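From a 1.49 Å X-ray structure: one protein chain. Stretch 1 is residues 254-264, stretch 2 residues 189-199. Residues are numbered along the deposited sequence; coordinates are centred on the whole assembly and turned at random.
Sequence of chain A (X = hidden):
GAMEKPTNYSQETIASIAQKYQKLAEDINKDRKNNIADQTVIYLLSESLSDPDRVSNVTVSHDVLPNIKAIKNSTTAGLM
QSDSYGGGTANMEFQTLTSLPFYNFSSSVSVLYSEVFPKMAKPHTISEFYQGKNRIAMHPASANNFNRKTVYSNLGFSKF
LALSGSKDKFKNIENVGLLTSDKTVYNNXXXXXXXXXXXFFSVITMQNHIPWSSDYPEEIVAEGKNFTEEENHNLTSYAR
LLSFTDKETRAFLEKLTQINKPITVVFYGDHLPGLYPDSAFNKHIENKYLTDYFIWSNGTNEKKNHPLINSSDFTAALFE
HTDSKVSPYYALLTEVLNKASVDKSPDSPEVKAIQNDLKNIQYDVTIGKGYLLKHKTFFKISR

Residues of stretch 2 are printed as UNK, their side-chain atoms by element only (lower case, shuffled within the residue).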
# COMPACT_ATOMS: atom_id res chain seq x y z
N GLU A 254 -1.21 16.37 -11.29
CA GLU A 254 -0.88 17.64 -11.92
C GLU A 254 -0.75 18.74 -10.88
O GLU A 254 0.17 19.55 -10.94
CB GLU A 254 -1.95 17.98 -12.98
CG GLU A 254 -1.87 17.12 -14.23
CD GLU A 254 -3.05 17.32 -15.17
OE1 GLU A 254 -4.03 17.99 -14.79
OE2 GLU A 254 -3.00 16.78 -16.30
N LYS A 255 -1.64 18.77 -9.89
CA LYS A 255 -1.53 19.77 -8.83
C LYS A 255 -0.28 19.55 -7.99
O LYS A 255 0.38 20.51 -7.58
CB LYS A 255 -2.77 19.73 -7.93
CG LYS A 255 -4.03 20.27 -8.62
CD LYS A 255 -3.96 21.77 -8.78
CE LYS A 255 -5.25 22.31 -9.37
NZ LYS A 255 -6.44 21.86 -8.60
N LEU A 256 0.07 18.29 -7.72
CA LEU A 256 1.29 18.04 -6.95
C LEU A 256 2.53 18.56 -7.67
O LEU A 256 3.48 18.98 -7.02
CB LEU A 256 1.46 16.55 -6.67
CG LEU A 256 0.36 15.93 -5.77
CD1 LEU A 256 0.59 14.45 -5.65
CD2 LEU A 256 0.32 16.57 -4.40
N THR A 257 2.54 18.53 -9.01
CA THR A 257 3.73 19.00 -9.72
C THR A 257 3.97 20.49 -9.52
O THR A 257 5.09 20.96 -9.73
CB THR A 257 3.67 18.74 -11.23
OG1 THR A 257 2.65 19.54 -11.84
CG2 THR A 257 3.42 17.29 -11.53
N GLN A 258 2.94 21.23 -9.11
CA GLN A 258 3.05 22.67 -8.92
C GLN A 258 3.39 23.06 -7.50
O GLN A 258 3.49 24.26 -7.21
CB GLN A 258 1.73 23.35 -9.33
CG GLN A 258 1.29 23.06 -10.75
CD GLN A 258 2.32 23.46 -11.78
OE1 GLN A 258 2.85 24.58 -11.76
NE2 GLN A 258 2.63 22.53 -12.68
N ILE A 259 3.61 22.09 -6.60
CA ILE A 259 3.99 22.38 -5.22
C ILE A 259 5.50 22.29 -5.09
O ILE A 259 6.11 21.30 -5.50
CB ILE A 259 3.30 21.39 -4.26
CG1 ILE A 259 1.78 21.47 -4.43
CG2 ILE A 259 3.75 21.68 -2.82
CD1 ILE A 259 0.98 20.51 -3.53
N ASN A 260 6.09 23.32 -4.49
CA ASN A 260 7.55 23.41 -4.35
C ASN A 260 8.02 22.65 -3.12
O ASN A 260 8.48 23.21 -2.12
CB ASN A 260 7.98 24.87 -4.30
CG ASN A 260 9.46 25.02 -4.29
OD1 ASN A 260 10.17 24.11 -4.72
ND2 ASN A 260 9.95 26.15 -3.81
N LYS A 261 7.93 21.32 -3.22
CA LYS A 261 8.34 20.37 -2.19
C LYS A 261 8.47 19.02 -2.88
O LYS A 261 7.59 18.67 -3.68
CB LYS A 261 7.26 20.26 -1.10
CG LYS A 261 7.53 19.20 -0.03
CD LYS A 261 8.64 19.62 0.94
CE LYS A 261 9.03 18.45 1.85
NZ LYS A 261 10.13 18.84 2.79
N PRO A 262 9.53 18.24 -2.62
CA PRO A 262 9.56 16.88 -3.18
C PRO A 262 8.45 16.03 -2.56
O PRO A 262 8.38 15.89 -1.33
CB PRO A 262 10.96 16.35 -2.83
CG PRO A 262 11.58 17.37 -1.95
CD PRO A 262 10.79 18.62 -1.98
N ILE A 263 7.59 15.47 -3.41
CA ILE A 263 6.43 14.69 -2.98
C ILE A 263 6.43 13.38 -3.77
O ILE A 263 6.56 13.40 -4.99
CB ILE A 263 5.12 15.46 -3.23
CG1 ILE A 263 5.06 16.72 -2.36
CG2 ILE A 263 3.92 14.58 -2.97
CD1 ILE A 263 3.93 17.69 -2.73
N THR A 264 6.26 12.26 -3.07
CA THR A 264 6.13 10.96 -3.74
C THR A 264 4.85 10.29 -3.28
O THR A 264 4.52 10.32 -2.09
CB THR A 264 7.36 10.07 -3.49
OG1 THR A 264 8.52 10.69 -4.06
CG2 THR A 264 7.20 8.71 -4.16
N UNK A 189 -6.39 16.22 0.66
CA UNK A 189 -4.94 16.08 0.75
C UNK A 189 -4.26 17.39 0.35
O UNK A 189 -3.42 17.93 1.08
c UNK A 189 -2.87 14.89 -0.11
c UNK A 189 -4.43 14.94 -0.13
c UNK A 189 -4.74 12.51 -0.68
c UNK A 189 -5.00 13.59 0.32
N UNK A 190 -4.64 17.93 -0.81
CA UNK A 190 -3.99 19.13 -1.33
C UNK A 190 -4.09 20.29 -0.35
O UNK A 190 -3.14 21.07 -0.19
c UNK A 190 -5.11 18.92 -5.07
c UNK A 190 -2.80 18.50 -4.17
c UNK A 190 -4.59 19.51 -2.68
c UNK A 190 -4.29 18.55 -3.83
N UNK A 191 -5.24 20.44 0.32
CA UNK A 191 -5.42 21.54 1.26
C UNK A 191 -4.57 21.40 2.52
O UNK A 191 -4.38 22.38 3.24
o UNK A 191 -7.27 20.59 2.48
c UNK A 191 -6.89 21.66 1.65
N UNK A 192 -4.07 20.20 2.81
CA UNK A 192 -3.26 19.99 4.00
C UNK A 192 -1.77 19.95 3.70
O UNK A 192 -0.96 20.01 4.64
c UNK A 192 -5.41 17.22 5.74
c UNK A 192 -5.06 18.64 5.27
c UNK A 192 -5.17 19.61 6.41
c UNK A 192 -3.66 18.68 4.67
N UNK A 193 -1.38 19.87 2.43
CA UNK A 193 0.05 19.86 2.09
C UNK A 193 0.66 21.20 2.45
O UNK A 193 0.16 22.27 2.06
c UNK A 193 -0.09 17.60 -1.06
c UNK A 193 1.75 19.75 0.23
c UNK A 193 -0.07 18.03 0.39
c UNK A 193 0.28 19.50 0.62
N UNK A 194 1.76 21.15 3.20
CA UNK A 194 2.45 22.32 3.71
C UNK A 194 3.87 22.21 3.19
O UNK A 194 4.66 21.39 3.71
n UNK A 194 3.01 23.77 7.10
o UNK A 194 3.86 24.28 5.09
c UNK A 194 2.43 22.34 5.23
c UNK A 194 3.16 23.55 5.81
N UNK A 195 4.24 22.97 2.16
CA UNK A 195 5.58 22.86 1.58
C UNK A 195 6.72 23.17 2.53
O UNK A 195 7.87 22.86 2.21
c UNK A 195 4.14 24.23 0.19
c UNK A 195 3.40 23.98 1.46
c UNK A 195 5.57 23.87 0.41
N UNK A 196 6.44 23.80 3.68
CA UNK A 196 7.47 24.10 4.67
C UNK A 196 7.76 22.91 5.58
O UNK A 196 8.64 23.02 6.45
o UNK A 196 6.89 26.43 4.75
c UNK A 196 7.03 25.27 5.54
N UNK A 197 7.05 21.81 5.41
CA UNK A 197 7.22 20.63 6.24
C UNK A 197 7.37 19.40 5.36
O UNK A 197 6.93 19.37 4.21
c UNK A 197 5.67 21.56 8.06
o UNK A 197 6.78 22.91 9.68
c UNK A 197 6.65 21.75 9.20
o UNK A 197 7.30 20.77 9.64
c UNK A 197 6.01 20.41 7.15
N UNK A 198 8.00 18.37 5.91
CA UNK A 198 7.97 17.02 5.35
C UNK A 198 6.86 16.26 6.05
O UNK A 198 6.87 16.09 7.28
c UNK A 198 9.31 16.32 5.55
o UNK A 198 10.30 16.92 4.74
N UNK A 199 5.88 15.78 5.26
CA UNK A 199 4.68 15.17 5.78
C UNK A 199 4.54 13.74 5.28
O UNK A 199 4.99 13.38 4.19
c UNK A 199 2.37 18.22 5.20
c UNK A 199 3.43 17.39 5.90
n UNK A 199 1.37 18.65 5.95
o UNK A 199 2.44 18.44 3.99
c UNK A 199 3.44 15.97 5.37
O HOH W 1 9.98 21.42 3.73
O HOH W 2 9.72 23.02 0.16

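Position 189 carries four carbons forked at the first, one arm two carbons long: isoleucine. Ile189 points toward stretch 1, but its nearest side-chain carbon, CG2, stays 5.6 Å from Leu256 CD2.

Position 190 has four carbons forked at the second, lying against Lys255 and Leu256: leucine. Leu190 CD2 is 3.7 Å from Leu256 CD2 and its CD1 3.8 Å from Lys255 CB; here the lysine offers the base of its side chain while its end leads away.

Position 191, one carbon then one oxygen, is serine, out of reach of stretch 1. Position 192 again shows four carbons forked at the second; Leu192 is likewise out of reach.

Position 193 has four carbons forked at the first, one arm longer, touching Leu256, Ile259 and Ile263: isoleucine. Ile193 CD1 is 3.5 Å from Leu256 CD2, and its CG2 is 3.9 Å from Ile259 CD1 and 4.2 Å from Ile263 CD1.

Position 194 has two carbons, the second bearing an oxygen and a nitrogen. This is asparagine, facing away from stretch 1; Asn194 OD1 accepts the backbone N of position 196 at 3.0 Å, inside a type I turn running from 194 to 197.

Position 195 closes three carbons onto its own N and rests against Ile259: proline. Pro195 CG packs 4.0 Å from Ile259 CG2, and one water donates to both Pro195 O (2.8 Å) and Asn260 O (2.6 Å).

Position 196, one carbon and one oxygen, is serine, pointing away. Position 197 has three carbons, the last with two oxygens: glutamate. Glu197 also points away, but its backbone O sits 3.3 Å from Lys261 CE.

Position 198 is one carbon then one oxygen, the oxygen 2.7 Å from Lys261 NZ. Ser198 OG accepts a hydrogen bond from that amine.

Position 199 has three carbons, the third with an oxygen and a nitrogen: glutamine. Gln199 works within its own stretch, NE2 giving to Leu192 O at 3.0 Å and OE1 taking Asn194 N at 2.9 Å, so one amide ties the end of the segment back to Leu192, before the turn, and to Asn194, its first residue.

The contact joins an apolar patch to a polar clasp. Leu190 and Ile193 pack with Leu256 and Ile259, and Pro195 extends the patch. Beyond it, Lys261 NZ reaches Ser198 OG and a water (2.8 Å) that donates to Pro195 O (3.0 Å). The rule is methyl packing first, then a long lysine whose carbons line the turn and whose amine is satisfied at the far end.

Stretch 2 189-199: ILSLINPSESQ
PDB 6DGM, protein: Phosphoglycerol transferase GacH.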